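PDB 4YMH: putative SAM-dependent O-methyltranferase from Podospora anserina, which is an S-adenosylmethionine-dependent O-methyltransferase of the cation-dependent family, probably transferring methyl groups to hydroxyl acceptors, and accumulates during senescence of the fungus. Local coordinates for the interface of chains A and B. Coordinates in Å, arbitrary orientation; residue numbers count along the deposited sequence, not the author numbering. Chains: chain A/B, Putative SAM-dependent O-methyltranferase.

Contact 1: the interface of chains A and B. Residues chain A 6-8; chain B 8-10, 13, 185, 188.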
# COMPACT_ATOMS: atom_id res chain seq x y z
N LEU A 6 4.31 -4.34 -12.47
CA LEU A 6 5.51 -4.88 -13.09
C LEU A 6 5.39 -6.38 -13.31
O LEU A 6 5.04 -7.12 -12.38
CB LEU A 6 6.74 -4.60 -12.23
CG LEU A 6 7.18 -3.14 -12.11
CD1 LEU A 6 8.38 -3.10 -11.19
CD2 LEU A 6 7.51 -2.52 -13.48
N PRO A 7 5.71 -6.84 -14.53
CA PRO A 7 5.66 -8.28 -14.80
C PRO A 7 6.97 -8.95 -14.35
O PRO A 7 8.06 -8.44 -14.65
CB PRO A 7 5.46 -8.35 -16.32
CG PRO A 7 6.11 -7.10 -16.84
CD PRO A 7 5.99 -6.05 -15.75
N PHE A 8 6.84 -10.05 -13.62
CA PHE A 8 7.97 -10.83 -13.11
C PHE A 8 7.68 -12.31 -13.37
O PHE A 8 6.53 -12.73 -13.24
CB PHE A 8 8.19 -10.60 -11.60
CG PHE A 8 8.74 -9.22 -11.24
CD1 PHE A 8 9.97 -8.79 -11.71
CD2 PHE A 8 8.03 -8.38 -10.40
CE1 PHE A 8 10.48 -7.55 -11.38
CE2 PHE A 8 8.53 -7.12 -10.05
CZ PHE A 8 9.76 -6.71 -10.54
N PHE B 8 3.37 -12.28 -13.00
CA PHE B 8 2.52 -12.06 -14.18
C PHE B 8 3.37 -11.83 -15.42
O PHE B 8 4.44 -11.24 -15.32
CB PHE B 8 1.63 -10.83 -13.98
CG PHE B 8 0.62 -10.96 -12.88
CD1 PHE B 8 -0.38 -11.92 -12.94
CD2 PHE B 8 0.64 -10.09 -11.80
CE1 PHE B 8 -1.32 -12.03 -11.93
CE2 PHE B 8 -0.30 -10.19 -10.80
CZ PHE B 8 -1.28 -11.16 -10.86
N ASN B 9 2.92 -12.27 -16.59
CA ASN B 9 3.60 -11.82 -17.81
C ASN B 9 3.04 -10.43 -18.17
O ASN B 9 2.18 -9.91 -17.46
CB ASN B 9 3.46 -12.83 -18.98
CG ASN B 9 2.02 -13.14 -19.35
OD1 ASN B 9 1.10 -12.37 -19.07
ND2 ASN B 9 1.82 -14.28 -20.01
N GLU B 10 3.56 -9.82 -19.23
CA GLU B 10 3.18 -8.43 -19.57
C GLU B 10 1.67 -8.27 -19.79
O GLU B 10 1.02 -7.40 -19.19
CB GLU B 10 3.92 -7.96 -20.82
CG GLU B 10 5.43 -8.00 -20.68
CD GLU B 10 6.15 -7.75 -21.99
OE1 GLU B 10 6.71 -8.72 -22.56
OE2 GLU B 10 6.18 -6.58 -22.45
N ALA B 13 -0.19 -8.79 -16.48
CA ALA B 13 0.00 -7.63 -15.60
C ALA B 13 -0.93 -6.49 -16.03
O ALA B 13 -1.57 -5.82 -15.19
CB ALA B 13 1.46 -7.16 -15.62
N CYS B 185 16.57 -8.33 -14.01
CA CYS B 185 15.21 -8.46 -13.50
C CYS B 185 14.10 -7.77 -14.31
O CYS B 185 12.98 -7.66 -13.83
CB CYS B 185 15.16 -7.97 -12.06
SG CYS B 185 16.07 -9.06 -10.93
N TRP B 188 11.75 -7.84 -20.32
CA TRP B 188 10.77 -7.26 -21.23
C TRP B 188 11.07 -5.79 -21.59
O TRP B 188 10.59 -5.28 -22.60
CB TRP B 188 9.38 -7.35 -20.61
CG TRP B 188 9.37 -6.69 -19.28
CD1 TRP B 188 9.64 -7.27 -18.08
CD2 TRP B 188 9.11 -5.31 -19.02
NE1 TRP B 188 9.55 -6.35 -17.08
CE2 TRP B 188 9.23 -5.13 -17.63
CE3 TRP B 188 8.78 -4.21 -19.82
CZ2 TRP B 188 9.04 -3.90 -17.01
CZ3 TRP B 188 8.59 -2.99 -19.21
CH2 TRP B 188 8.72 -2.84 -17.82
O HOH W 1 4.41 -9.91 -11.79
O HOH W 2 9.89 -5.84 -14.18
O HOH W 3 10.47 -8.84 -15.02
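A:Phe8 and B:Phe8 meet as an antiparallel beta bridge between the two N-terminal segments, but their N-H groups turn away from the facing carbonyls, so no direct hydrogen bond forms there. This is part of the two-fold interface of two class I-like methyltransferase chains, and a water fills in for the missing strand pairing. Water 1 takes the backbone N-H of A:Phe8 at 3.0 Å from its N and that of B:Phe8 at 2.9 Å from its N, and it also bonds to the carbonyl O of A:Leu6.

The side chain that does most of the burying is A:Pro7, with 101 Å² hidden by the partner. Its ring is wedged between the start of helix 10-22 of chain B and the indole of B:Trp188. CG of A:Pro7 stands over one face of the B:Trp188 indole, 3.7 Å from the centroid of its five-membered ring, in a CH-pi contact. On the helix side, CB of A:Pro7 lies 4.0 Å from CA of B:Glu10 and turns toward B:Ala13 as well.

In B:Trp188, CG is set between its own backbone N and carbonyl carbon (chi1 56°), and the indole stands across the proline at about a right angle. One face is thus given to A:Pro7, while NE1 points at ordered waters in the interface: NE1 of B:Trp188 donates to water 2 at 3.0 Å, in the ring plane (150° at H). Water 2 reaches the O of A:Pro7, and water 3 joins that same carbonyl to the O of B:Cys185, which lies 3.0 Å from this water. CE1 of the A:Phe8 ring lies 3.5 Å from the same carbonyl O of B:Cys185. At the six-membered end of the indole, CD2 of A:Leu6 approaches CZ2 of B:Trp188 at 4.1 Å.

Replacing B:Trp188 with a leucine would probably strip A:Pro7 of its flat cover and leave water 2 without its indole N-H donor.

Contact 2: the interface of chains A and B. Residues chain A 52, 56, 223-225; chain B 222-224.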
# COMPACT_ATOMS: atom_id res chain seq x y z
N LEU A 52 7.16 -10.51 5.01
CA LEU A 52 7.08 -9.14 4.51
C LEU A 52 5.71 -8.54 4.87
O LEU A 52 5.62 -7.39 5.31
CB LEU A 52 7.31 -9.10 2.99
CG LEU A 52 7.28 -7.71 2.33
CD1 LEU A 52 8.35 -6.81 2.95
CD2 LEU A 52 7.48 -7.85 0.81
N TRP A 56 4.62 -5.25 7.06
CA TRP A 56 3.62 -4.28 6.60
C TRP A 56 2.53 -4.04 7.65
O TRP A 56 2.12 -2.91 7.88
CB TRP A 56 3.00 -4.78 5.28
CG TRP A 56 1.73 -4.10 4.88
CD1 TRP A 56 1.59 -2.81 4.45
CD2 TRP A 56 0.43 -4.68 4.83
NE1 TRP A 56 0.28 -2.55 4.13
CE2 TRP A 56 -0.46 -3.68 4.37
CE3 TRP A 56 -0.07 -5.95 5.13
CZ2 TRP A 56 -1.81 -3.92 4.20
CZ3 TRP A 56 -1.43 -6.18 4.96
CH2 TRP A 56 -2.28 -5.17 4.50
N PRO A 223 -2.67 -3.46 -5.97
CA PRO A 223 -2.03 -4.65 -6.54
C PRO A 223 -0.73 -4.98 -5.81
O PRO A 223 0.37 -4.90 -6.38
CB PRO A 223 -1.78 -4.26 -8.00
CG PRO A 223 -1.53 -2.76 -7.91
CD PRO A 223 -2.43 -2.25 -6.79
N VAL A 224 -0.87 -5.31 -4.53
CA VAL A 224 0.27 -5.68 -3.68
C VAL A 224 -0.06 -7.03 -3.02
O VAL A 224 -1.23 -7.32 -2.77
CB VAL A 224 0.55 -4.56 -2.62
CG1 VAL A 224 -0.52 -4.54 -1.54
CG2 VAL A 224 1.98 -4.67 -2.03
N PHE A 225 0.96 -7.84 -2.75
CA PHE A 225 0.77 -9.16 -2.15
C PHE A 225 -0.21 -9.97 -3.02
O PHE A 225 -0.02 -10.05 -4.23
CB PHE A 225 0.30 -9.03 -0.70
CG PHE A 225 1.24 -8.20 0.16
CD1 PHE A 225 2.60 -8.45 0.15
CD2 PHE A 225 0.77 -7.18 0.98
CE1 PHE A 225 3.48 -7.71 0.94
CE2 PHE A 225 1.64 -6.44 1.77
CZ PHE A 225 3.00 -6.70 1.74
N LEU B 222 7.52 -1.60 -0.18
CA LEU B 222 6.33 -2.35 -0.57
C LEU B 222 6.37 -2.65 -2.07
O LEU B 222 6.60 -1.72 -2.88
CB LEU B 222 5.07 -1.55 -0.20
CG LEU B 222 3.87 -2.26 0.45
CD1 LEU B 222 4.30 -3.33 1.46
CD2 LEU B 222 2.97 -1.24 1.13
N PRO B 223 6.17 -3.93 -2.44
CA PRO B 223 6.22 -4.34 -3.84
C PRO B 223 4.92 -4.01 -4.56
O PRO B 223 4.18 -4.91 -4.94
CB PRO B 223 6.46 -5.85 -3.76
CG PRO B 223 5.78 -6.26 -2.51
CD PRO B 223 5.96 -5.09 -1.55
N VAL B 224 4.62 -2.72 -4.69
CA VAL B 224 3.43 -2.27 -5.38
C VAL B 224 3.87 -1.24 -6.42
O VAL B 224 4.85 -0.51 -6.18
CB VAL B 224 2.39 -1.69 -4.40
CG1 VAL B 224 2.87 -0.35 -3.78
CG2 VAL B 224 1.03 -1.53 -5.09
O HOH W 4 3.33 -7.53 -4.46
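A:Val224 and B:Val224 pack against each other where the loops following strand 217-222 meet across the two-fold, in a class I-like methyltransferase of the cation-dependent O-methyltransferase family. The first kind of contact is this aliphatic one. CG2 of A:Val224 comes to 3.8 Å from CB of B:Val224, and the two side chains pass at a slant. In each valine CG2 is anti to the backbone N (chi1, measured to CG1, is 72° in chain A), which carries this methyl out toward the partner. CG2 of A:Val224 thereby also meets CG of B:Leu222 and the ring of B:Pro223, while CG2 of B:Val224 lies 3.9 Å from CD of A:Pro223. The branch end of A:Leu52, from helix 51-64, comes end-on to the ring of B:Pro223, its CD2 3.9 Å from the proline CD.

Contacts of methyls with aromatic rings form the second kind. CD1 of B:Leu222 goes mainly to the A:Phe225 ring, touching CZ of A:Phe225 at 3.6 Å, with the two side chains crossing at about a right angle. The same methyl also nears the A:Trp56 indole, which the other branch meets as well: CD2 of B:Leu222 lies 3.9 Å from CD1 of A:Trp56.

Behind these, chain A braces its own rings. CG2 of A:Val224 sits over the centre of the A:Phe225 ring, 4.0 Å above its plane, so this one methyl serves both the partner and its neighbour. CE2 of A:Phe225 in turn rests over the rim of one face of A:Trp56, which ties the loop to helix 51-64.

A polar link runs through water 4. The backbone N of A:Phe225 donates to it at 2.9 Å. Water 4 also bonds to the carbonyl O of B:Pro223, at 2.8 Å. A:Phe225 has a positive phi of 55°, a turn in the chain just where its N-H meets this water.

The C-alpha centres of contact 1 and contact 2 lie about 15 Å apart, and no residue belongs to both. Contact 1 draws on the N-terminal segment, the start of helix 10-22 and the stretch around residues 185-188; contact 2 draws on the end of strand 217-222, the loop after it and helix 51-64. Both belong to one two-fold interface, so each recurs with the chains exchanged, and elements far apart in sequence jointly hold the two copies. Such a spread of mixed water-bridged and apolar contacts would fit a dimer, although the structure alone does not prove one in solution.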